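Local atomic coordinates of probable arabinosyltransferase C (Mycobacterium tuberculosis, PDB entry 3PTY), a protein that probably polymerises arabinose into the arabinan of cell-wall arabinogalactan, the part described here being its C-terminal, lectin-like carbohydrate-binding domain. Residues Lys29-Gly32 with Leu33-Val37; Arg172-Ser175 with Arg176-Arg179. One frame throughout, in Å; residues are numbered along the deposited sequence.

Interaction 1 of 2, residues Lys29-Gly32 with Leu33-Val37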
# COMPACT_ATOMS: atom_id res chain seq x y z
N LYS A 29 14.40 4.88 18.66
CA LYS A 29 14.93 3.53 18.50
C LYS A 29 15.96 3.51 17.38
O LYS A 29 15.74 4.07 16.30
CB LYS A 29 13.80 2.55 18.20
CG LYS A 29 12.78 2.41 19.33
CD LYS A 29 11.44 1.90 18.82
CE LYS A 29 10.41 1.81 19.95
NZ LYS A 29 10.83 0.83 21.01
N THR A 30 17.09 2.86 17.63
CA THR A 30 18.17 2.80 16.64
C THR A 30 17.66 2.32 15.29
O THR A 30 17.93 2.93 14.26
CB THR A 30 19.30 1.86 17.10
OG1 THR A 30 19.71 2.23 18.43
CG2 THR A 30 20.49 1.96 16.16
N CYS A 31 16.91 1.22 15.30
CA CYS A 31 16.42 0.67 14.05
C CYS A 31 14.91 0.81 13.91
O CYS A 31 14.24 0.02 13.25
CB CYS A 31 16.91 -0.78 13.88
SG CYS A 31 18.72 -0.85 13.56
N GLY A 32 14.38 1.88 14.52
CA GLY A 32 12.99 2.24 14.37
C GLY A 32 12.04 1.11 14.71
O GLY A 32 12.16 0.45 15.74
N LEU A 33 11.08 0.88 13.82
CA LEU A 33 10.04 -0.11 14.05
C LEU A 33 10.56 -1.55 14.01
O LEU A 33 9.91 -2.47 14.50
CB LEU A 33 8.93 0.08 13.02
CG LEU A 33 7.61 -0.67 13.20
CD1 LEU A 33 7.00 -0.36 14.56
CD2 LEU A 33 6.67 -0.29 12.08
N ALA A 34 11.74 -1.76 13.42
CA ALA A 34 12.29 -3.11 13.28
C ALA A 34 12.56 -3.76 14.64
O ALA A 34 12.67 -4.99 14.74
CB ALA A 34 13.57 -3.09 12.43
N GLU A 35 12.70 -2.95 15.68
CA GLU A 35 12.94 -3.49 17.01
C GLU A 35 11.63 -3.86 17.71
O GLU A 35 11.64 -4.57 18.71
CB GLU A 35 13.72 -2.46 17.86
CG GLU A 35 15.09 -2.11 17.29
CD GLU A 35 15.79 -1.00 18.05
OE1 GLU A 35 16.80 -0.47 17.53
OE2 GLU A 35 15.34 -0.65 19.17
N ASP A 36 10.51 -3.37 17.19
CA ASP A 36 9.22 -3.58 17.85
C ASP A 36 8.34 -4.62 17.17
O ASP A 36 7.41 -5.16 17.78
CB ASP A 36 8.45 -2.26 17.98
CG ASP A 36 9.06 -1.34 19.03
OD1 ASP A 36 10.29 -1.37 19.22
OD2 ASP A 36 8.30 -0.58 19.68
N VAL A 37 8.59 -4.89 15.89
CA VAL A 37 7.88 -5.97 15.20
C VAL A 37 8.54 -7.29 15.57
O VAL A 37 9.75 -7.46 15.40
CB VAL A 37 7.88 -5.78 13.66
CG1 VAL A 37 7.24 -6.98 12.96
CG2 VAL A 37 7.14 -4.50 13.28
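K29 and D36 meet across the turn at about a right angle, the lysine reaching over with its ammonium to the carboxylate. K29 runs extended from CG to CE and then bends at its last torsion (chi4 -63°), which brings NZ to 2.9 Å from OD1 of D36 on the syn lone pair, a salt bridge. The second approach, from NZ to OD2, is weak, and that oxygen, crowded by D333, is less certainly placed.

E35 crosses the base of K29 obliquely and has a different task. Its extended chain carries OE1 back to the backbone of the preceding turn, where C31 N lies 2.8 Å from OE1 with an N-H...O angle of 158°; the donor sits 48° above the carboxylate plane. OE2 instead lies against the lysine stem, 3.7 Å from K29 CB. One carboxylate oxygen thus touches the first two K29 methylenes while the other takes a turn amide.

The backbone itself turns here: G32 N to K29 O at 3.1 Å closes a type I turn, and A34 N reaches C31 O at 3.1 Å as the 3-10 segment proceeds. C31 is also disulfide-bonded to C275. Together these bonds define a compact turn and 3-10 connection from helix 18-28 to strand 37-40, close to the arabinofuranoside pocket, to which D333 belongs: the D36 side chain is about 7 Å from the ligand.

Interaction 2 of 2, residues Arg172-Ser175 with Arg176-Arg179; sequences RFDS and REVR. With PO4 (phosphate ion), chain D.
The backbone folds back between D174 and E177, where E177 N donates to D174 O over 2.9 Å, and the phi/psi values of S175 and R176 fit a type I turn. E177 returns the favour with its side chain: OE2 lies 2.6 Å from D174 N, and the N-H points almost straight at it (175°), on the anti side and somewhat out of the carboxylate plane. With CG anti to its carbonyl carbon (chi1 -70°) and the chain extended to CD, the glutamate lies back along the turn, so two bonds link the same pair of residues. D174 OD2 lies 3.8 Å from E177 OE2, the two carboxylate planes 63° apart; this proximity of like charges may be eased by R176, whose NE is 4.3 Å from D174 OD2, although no N-H points at that oxygen.

On the inner side, V178 CG2 sits over one face of the F173 ring, 4.2 Å from the centroid, in a CH-pi contact, and the two side chains also meet I240 of strand 240-242. A water donates to both S175 O and V178 O, bridging two carbonyl oxygens that do not bond to each other; both contacts are short. At the far end, R172 grips a phosphate ion, probably from the crystallisation liquor, edge-on through two nearly straight bonds, NH1 to O4 at 2.7 Å and NH2 to O1 at 2.8 Å; W239 also binds that phosphate.

The other oxygen of E177, OE1, is hydrogen-bonded to NE2 of H238, a residue of the calcium site. The turn links strand 164-171 to strand 178-183 of the beta-sandwich, and the bond from E177 is consistent with a second-shell role at the metal.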
# COMPACT_ATOMS: atom_id res chain seq x y z
N ARG A 172 -15.39 -15.82 8.14
CA ARG A 172 -16.06 -14.65 8.71
C ARG A 172 -16.86 -15.10 9.90
O ARG A 172 -17.75 -15.94 9.78
CB ARG A 172 -16.99 -13.99 7.69
CG ARG A 172 -16.31 -13.53 6.42
CD ARG A 172 -17.33 -12.81 5.53
NE ARG A 172 -16.81 -12.56 4.19
CZ ARG A 172 -16.66 -13.50 3.26
NH1 ARG A 172 -16.98 -14.76 3.54
NH2 ARG A 172 -16.18 -13.19 2.07
N PHE A 173 -16.56 -14.54 11.06
CA PHE A 173 -17.24 -14.96 12.28
C PHE A 173 -17.13 -13.88 13.33
O PHE A 173 -16.23 -13.04 13.28
CB PHE A 173 -16.65 -16.28 12.79
CG PHE A 173 -15.14 -16.29 12.86
CD1 PHE A 173 -14.49 -15.84 14.00
CD2 PHE A 173 -14.39 -16.74 11.79
CE1 PHE A 173 -13.11 -15.84 14.06
CE2 PHE A 173 -13.01 -16.76 11.85
CZ PHE A 173 -12.36 -16.30 12.99
N ASP A 174 -18.05 -13.89 14.29
CA ASP A 174 -18.02 -12.96 15.41
C ASP A 174 -17.09 -13.49 16.49
O ASP A 174 -16.82 -14.69 16.54
CB ASP A 174 -19.43 -12.76 15.97
CG ASP A 174 -20.35 -12.05 15.00
OD1 ASP A 174 -19.86 -11.19 14.22
OD2 ASP A 174 -21.57 -12.34 15.00
N SER A 175 -16.60 -12.60 17.34
CA SER A 175 -15.60 -12.99 18.33
C SER A 175 -16.15 -13.99 19.33
O SER A 175 -15.40 -14.77 19.93
CB SER A 175 -15.03 -11.76 19.04
OG SER A 175 -15.96 -11.21 19.96
N ARG A 176 -17.46 -14.00 19.51
CA ARG A 176 -18.08 -14.95 20.43
C ARG A 176 -18.12 -16.38 19.86
O ARG A 176 -18.34 -17.34 20.59
CB ARG A 176 -19.50 -14.50 20.78
CG ARG A 176 -20.34 -14.21 19.56
CD ARG A 176 -21.82 -14.07 19.89
NE ARG A 176 -22.64 -14.23 18.69
CZ ARG A 176 -23.09 -15.40 18.25
NH1 ARG A 176 -22.81 -16.52 18.91
NH2 ARG A 176 -23.82 -15.45 17.14
N GLU A 177 -17.89 -16.52 18.56
CA GLU A 177 -18.05 -17.82 17.91
C GLU A 177 -16.83 -18.73 18.03
O GLU A 177 -16.91 -19.92 17.74
CB GLU A 177 -18.41 -17.66 16.43
CG GLU A 177 -19.82 -17.13 16.19
CD GLU A 177 -20.08 -16.89 14.72
OE1 GLU A 177 -20.45 -17.85 14.01
OE2 GLU A 177 -19.93 -15.74 14.26
N VAL A 178 -15.70 -18.17 18.44
CA VAL A 178 -14.48 -18.96 18.63
C VAL A 178 -13.88 -18.64 19.99
O VAL A 178 -13.56 -17.49 20.29
CB VAL A 178 -13.43 -18.69 17.53
CG1 VAL A 178 -12.16 -19.51 17.79
CG2 VAL A 178 -14.00 -19.02 16.15
N ARG A 179 -13.76 -19.66 20.83
CA ARG A 179 -13.28 -19.43 22.19
C ARG A 179 -12.19 -20.41 22.55
O ARG A 179 -12.11 -21.50 21.99
CB ARG A 179 -14.44 -19.51 23.19
CG ARG A 179 -15.55 -18.50 22.92
CD ARG A 179 -16.60 -18.50 24.02
NE ARG A 179 -16.01 -18.11 25.29
CZ ARG A 179 -16.10 -16.89 25.83
NH1 ARG A 179 -16.79 -15.93 25.24
NH2 ARG A 179 -15.50 -16.65 26.99
P PO4 D . -15.64 -16.56 0.64
O1 PO4 D . -15.74 -15.14 0.13
O2 PO4 D . -14.24 -16.83 1.12
O3 PO4 D . -15.97 -17.52 -0.50
O4 PO4 D . -16.63 -16.77 1.76
O HOH W 1 -12.93 -15.16 19.48

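Interactions 1 and 2 lie in different parts of the domain, their centres 33 Å and their nearest atoms about 22 Å apart. Both are local turns in which a glutamate carboxylate accepts a backbone N-H from a residue earlier in the chain. Both are partly buried, interaction 1 more so, while D174, S175 and R176 put interaction 2 nearer the surface. Residues 29-37 lead from a helix into the mixed sheet, whereas residues 172-179 connect two strands of the antiparallel sheet. A lysine-aspartate salt bridge and a disulfide mark interaction 1; interaction 2 has a CH-pi contact but no internal salt bridge, though carboxylates crowd in both. The first lies near a sugar-ligand pocket, the second reaches the calcium site.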